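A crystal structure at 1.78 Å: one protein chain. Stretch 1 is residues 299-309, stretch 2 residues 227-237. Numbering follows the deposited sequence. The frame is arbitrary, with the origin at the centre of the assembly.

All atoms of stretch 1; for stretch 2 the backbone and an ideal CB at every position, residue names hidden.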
# COMPACT_ATOMS: atom_id res chain seq x y z
N LEU A 299 -21.48 -3.24 -2.85
CA LEU A 299 -22.14 -4.19 -1.94
C LEU A 299 -21.92 -5.62 -2.41
O LEU A 299 -21.59 -6.51 -1.60
CB LEU A 299 -23.64 -3.88 -1.85
CG LEU A 299 -24.00 -2.92 -0.72
CD1 LEU A 299 -25.36 -2.23 -0.98
CD2 LEU A 299 -24.03 -3.68 0.64
N ILE A 300 -22.11 -5.86 -3.71
CA ILE A 300 -21.98 -7.23 -4.24
C ILE A 300 -20.50 -7.63 -4.19
O ILE A 300 -20.20 -8.75 -3.78
CB ILE A 300 -22.62 -7.40 -5.64
CG1 ILE A 300 -24.18 -7.32 -5.50
CG2 ILE A 300 -22.23 -8.75 -6.28
CD1 ILE A 300 -24.82 -6.84 -6.68
N GLN A 301 -19.59 -6.70 -4.53
CA GLN A 301 -18.15 -7.02 -4.45
C GLN A 301 -17.74 -7.38 -3.01
O GLN A 301 -17.03 -8.37 -2.79
CB GLN A 301 -17.30 -5.87 -4.99
CG GLN A 301 -17.44 -5.68 -6.47
CD GLN A 301 -16.52 -4.64 -7.06
OE1 GLN A 301 -16.18 -3.63 -6.42
NE2 GLN A 301 -16.24 -4.78 -8.36
N MET A 302 -18.24 -6.60 -2.03
CA MET A 302 -17.96 -6.85 -0.61
C MET A 302 -18.54 -8.21 -0.17
O MET A 302 -17.87 -8.94 0.56
CB MET A 302 -18.50 -5.69 0.26
CG MET A 302 -18.29 -5.87 1.78
SD MET A 302 -16.57 -6.19 2.28
CE MET A 302 -15.77 -4.92 1.54
N ALA A 303 -19.74 -8.57 -0.64
CA ALA A 303 -20.36 -9.86 -0.30
C ALA A 303 -19.49 -11.03 -0.82
O ALA A 303 -19.28 -12.01 -0.09
CB ALA A 303 -21.76 -9.93 -0.88
N VAL A 304 -18.95 -10.89 -2.05
CA VAL A 304 -18.04 -11.90 -2.64
C VAL A 304 -16.76 -11.95 -1.78
O VAL A 304 -16.27 -13.04 -1.45
CB VAL A 304 -17.68 -11.60 -4.12
CG1 VAL A 304 -16.60 -12.55 -4.65
CG2 VAL A 304 -18.92 -11.64 -5.02
N ALA A 305 -16.20 -10.76 -1.49
CA ALA A 305 -14.94 -10.68 -0.73
C ALA A 305 -15.08 -11.37 0.61
O ALA A 305 -14.22 -12.16 0.97
CB ALA A 305 -14.52 -9.21 -0.52
N LEU A 306 -16.14 -11.06 1.36
CA LEU A 306 -16.31 -11.64 2.69
C LEU A 306 -16.54 -13.15 2.64
O LEU A 306 -15.97 -13.86 3.47
CB LEU A 306 -17.43 -10.93 3.48
CG LEU A 306 -17.14 -9.45 3.86
CD1 LEU A 306 -18.34 -8.84 4.63
CD2 LEU A 306 -15.83 -9.31 4.70
N ALA A 307 -17.28 -13.65 1.63
CA ALA A 307 -17.50 -15.10 1.45
C ALA A 307 -16.18 -15.78 1.08
O ALA A 307 -15.90 -16.87 1.56
CB ALA A 307 -18.55 -15.36 0.37
N HIS A 308 -15.37 -15.13 0.24
CA HIS A 308 -14.06 -15.66 -0.11
C HIS A 308 -13.14 -15.70 1.12
O HIS A 308 -12.47 -16.70 1.37
CB HIS A 308 -13.39 -14.83 -1.24
CG HIS A 308 -12.08 -15.43 -1.65
ND1 HIS A 308 -12.01 -16.72 -2.19
CD2 HIS A 308 -10.82 -14.94 -1.55
CE1 HIS A 308 -10.72 -16.95 -2.42
NE2 HIS A 308 -9.97 -15.92 -2.03
N ILE A 309 -13.11 -14.62 1.89
CA ILE A 309 -12.24 -14.54 3.08
C ILE A 309 -12.71 -15.56 4.13
O ILE A 309 -11.87 -16.18 4.79
CB ILE A 309 -12.20 -13.09 3.62
CG1 ILE A 309 -11.42 -12.18 2.63
CG2 ILE A 309 -11.55 -13.07 5.00
CD1 ILE A 309 -11.71 -10.66 2.80
N UNK A 227 -1.29 -17.84 -0.79
CA UNK A 227 -1.96 -16.68 -1.41
C UNK A 227 -3.26 -17.14 -2.05
O UNK A 227 -3.35 -18.27 -2.56
CB UNK A 227 -1.06 -16.01 -2.45
N UNK A 228 -4.29 -16.30 -1.97
CA UNK A 228 -5.62 -16.70 -2.43
C UNK A 228 -6.30 -15.53 -3.17
O UNK A 228 -7.45 -15.17 -2.89
CB UNK A 228 -6.48 -17.16 -1.25
N UNK A 229 -5.58 -14.92 -4.09
CA UNK A 229 -6.13 -13.77 -4.81
C UNK A 229 -7.24 -14.15 -5.78
O UNK A 229 -7.23 -15.23 -6.38
CB UNK A 229 -5.01 -13.05 -5.57
N UNK A 230 -8.20 -13.25 -5.95
CA UNK A 230 -9.28 -13.49 -6.91
C UNK A 230 -9.63 -12.22 -7.66
O UNK A 230 -9.36 -11.12 -7.19
CB UNK A 230 -10.52 -14.04 -6.20
N UNK A 231 -10.28 -12.40 -8.83
CA UNK A 231 -11.02 -11.35 -9.51
C UNK A 231 -12.46 -11.55 -9.05
O UNK A 231 -12.91 -12.70 -9.07
CB UNK A 231 -10.87 -11.41 -11.03
N UNK A 232 -13.16 -10.51 -8.58
CA UNK A 232 -14.55 -10.71 -8.12
C UNK A 232 -15.45 -11.29 -9.23
O UNK A 232 -16.24 -12.16 -8.92
CB UNK A 232 -15.13 -9.38 -7.63
N UNK A 233 -15.31 -10.84 -10.49
CA UNK A 233 -16.21 -11.32 -11.54
C UNK A 233 -16.03 -12.83 -11.77
O UNK A 233 -17.01 -13.54 -11.98
CB UNK A 233 -15.96 -10.55 -12.84
N UNK A 234 -14.79 -13.30 -11.71
CA UNK A 234 -14.47 -14.71 -11.95
C UNK A 234 -15.02 -15.57 -10.83
O UNK A 234 -15.68 -16.59 -11.09
CB UNK A 234 -12.96 -14.91 -12.08
N UNK A 235 -14.78 -15.16 -9.56
CA UNK A 235 -15.28 -15.89 -8.40
C UNK A 235 -16.80 -15.95 -8.41
O UNK A 235 -17.35 -17.03 -8.23
CB UNK A 235 -14.79 -15.24 -7.11
N UNK A 236 -17.48 -14.81 -8.65
CA UNK A 236 -18.94 -14.76 -8.62
C UNK A 236 -19.58 -15.61 -9.73
O UNK A 236 -20.58 -16.31 -9.47
CB UNK A 236 -19.41 -13.31 -8.75
N UNK A 237 -19.06 -15.54 -10.94
CA UNK A 237 -19.71 -16.27 -12.03
C UNK A 237 -19.36 -17.77 -12.08
O UNK A 237 -20.23 -18.55 -12.49
CB UNK A 237 -19.33 -15.62 -13.36

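Stretch 1 is one helix, and Ile300, Gln301, Val304, Ala305 and His308 form the side that meets stretch 2.

Position 227 has an extended backbone, and its ideal CB has nothing of stretch 1 within 5.5 Å. The residue is Gln227, and its side chain makes no contact here.

At position 228 the CB points toward stretch 1, 3.8 Å from His308 NE2. The backbone O is closer still, so the main contact is independent of the side chain. Many residues would suit. The deposited one is His228. His308 NE2 donates a hydrogen bond to His228 O, 2.8 Å long. The carbonyl lies near the plane of the His308 ring, where an N-H can reach it. The end of the His228 side chain leads away.

Position 229 turns its CB away, leaving the choice open, polar residues included. It is Asp229, with both carboxylate oxygens bonded elsewhere in the structure.

Position 230 is extended, and its CB points toward stretch 1, 4.6 Å from His308 NE2. The imidazole face and Val304 offer a largely apolar surface. Valine, leucine, isoleucine or methionine would suit. Ile230 is found. Its CG2 sits over the His308 ring, 3.9 Å from the centroid, as a CH-pi contact. Its CD1 reaches Val304 CG1 at 4.0 Å.

Position 231 points away and immediately precedes a helix. Serine, threonine, aspartate or asparagine are common there. It is Ser231, but its side chain makes no capping bond.

Position 232 opens the helix. Its CB lies 4.5 Å from Gln301 CG and 4.6 Å from Val304 CG1, with small Ala305 further along. A large apolar or aromatic side chain would suit. Phe232 takes the place, with chi1 m. Gln301 CB covers one ring face, 4.2 Å from the centroid. Val304 CG1 lies at the ring edge, 3.8 Å from Phe232 CD1. Ala305 CB is 3.6 Å from Phe232 CE1.

Position 233 points away, and 234 is out of reach; both leave wide choice. They are Tyr233 and Glu234.

At position 235 the CB points toward stretch 1 and already lies 4.1 Å from Val304 CG1. A small residue suits this close approach. It is Ala235, whose methyl packs against that valine.

Position 236 also points toward stretch 1, with Val304 CG2 4.1 Å from the CB and Ile300 nearby. A branched or long apolar chain fits. Leu236 packs its CB on Val304 and brings CD2 to 4.0 Å from Ile300 CG2.

Position 237 is out of reach; it is Glu237.

Stretch 2 (227-237) QHDISFYEALE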
# COMPACT_ATOMS: atom_id res chain seq x y z
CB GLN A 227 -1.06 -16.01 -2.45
CG GLN A 227 0.26 -15.47 -1.86
CD GLN A 227 1.17 -15.01 -2.96
OE1 GLN A 227 2.07 -15.74 -3.38
NE2 GLN A 227 0.93 -13.80 -3.47
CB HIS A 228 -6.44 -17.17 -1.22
CG HIS A 228 -5.72 -18.18 -0.37
ND1 HIS A 228 -5.79 -19.54 -0.65
CD2 HIS A 228 -4.88 -18.00 0.68
CE1 HIS A 228 -5.02 -20.13 0.25
NE2 HIS A 228 -4.44 -19.25 1.06
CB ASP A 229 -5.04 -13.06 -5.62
CG ASP A 229 -3.82 -12.60 -4.86
OD1 ASP A 229 -3.83 -12.62 -3.59
OD2 ASP A 229 -2.87 -12.18 -5.51
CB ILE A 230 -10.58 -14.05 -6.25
CG1 ILE A 230 -11.14 -13.10 -5.14
CG2 ILE A 230 -10.42 -15.51 -5.74
CD1 ILE A 230 -12.67 -13.33 -4.74
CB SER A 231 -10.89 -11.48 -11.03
OG SER A 231 -9.57 -11.13 -11.41
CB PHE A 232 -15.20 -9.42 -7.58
CG PHE A 232 -14.51 -8.82 -6.37
CD1 PHE A 232 -14.44 -9.51 -5.17
CD2 PHE A 232 -13.94 -7.56 -6.44
CE1 PHE A 232 -13.78 -8.96 -4.06
CE2 PHE A 232 -13.28 -7.01 -5.34
CZ PHE A 232 -13.22 -7.70 -4.16
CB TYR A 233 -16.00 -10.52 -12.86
CG TYR A 233 -14.80 -10.94 -13.66
CD1 TYR A 233 -13.57 -10.30 -13.50
CD2 TYR A 233 -14.88 -11.97 -14.60
CE1 TYR A 233 -12.45 -10.70 -14.23
CE2 TYR A 233 -13.76 -12.38 -15.32
CZ TYR A 233 -12.54 -11.76 -15.12
OH TYR A 233 -11.45 -12.15 -15.84
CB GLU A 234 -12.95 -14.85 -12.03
CG GLU A 234 -12.47 -16.01 -12.86
CD GLU A 234 -11.02 -15.85 -13.26
OE1 GLU A 234 -10.21 -15.42 -12.40
OE2 GLU A 234 -10.69 -16.10 -14.44
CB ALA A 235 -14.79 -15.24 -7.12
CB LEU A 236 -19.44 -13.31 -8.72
CG LEU A 236 -20.97 -13.10 -8.74
CD1 LEU A 236 -21.64 -13.64 -7.44
CD2 LEU A 236 -21.31 -11.64 -8.92
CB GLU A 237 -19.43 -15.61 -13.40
CG GLU A 237 -18.00 -15.78 -13.92
CD GLU A 237 -17.63 -14.96 -15.15
OE1 GLU A 237 -16.42 -14.95 -15.49
OE2 GLU A 237 -18.53 -14.35 -15.77
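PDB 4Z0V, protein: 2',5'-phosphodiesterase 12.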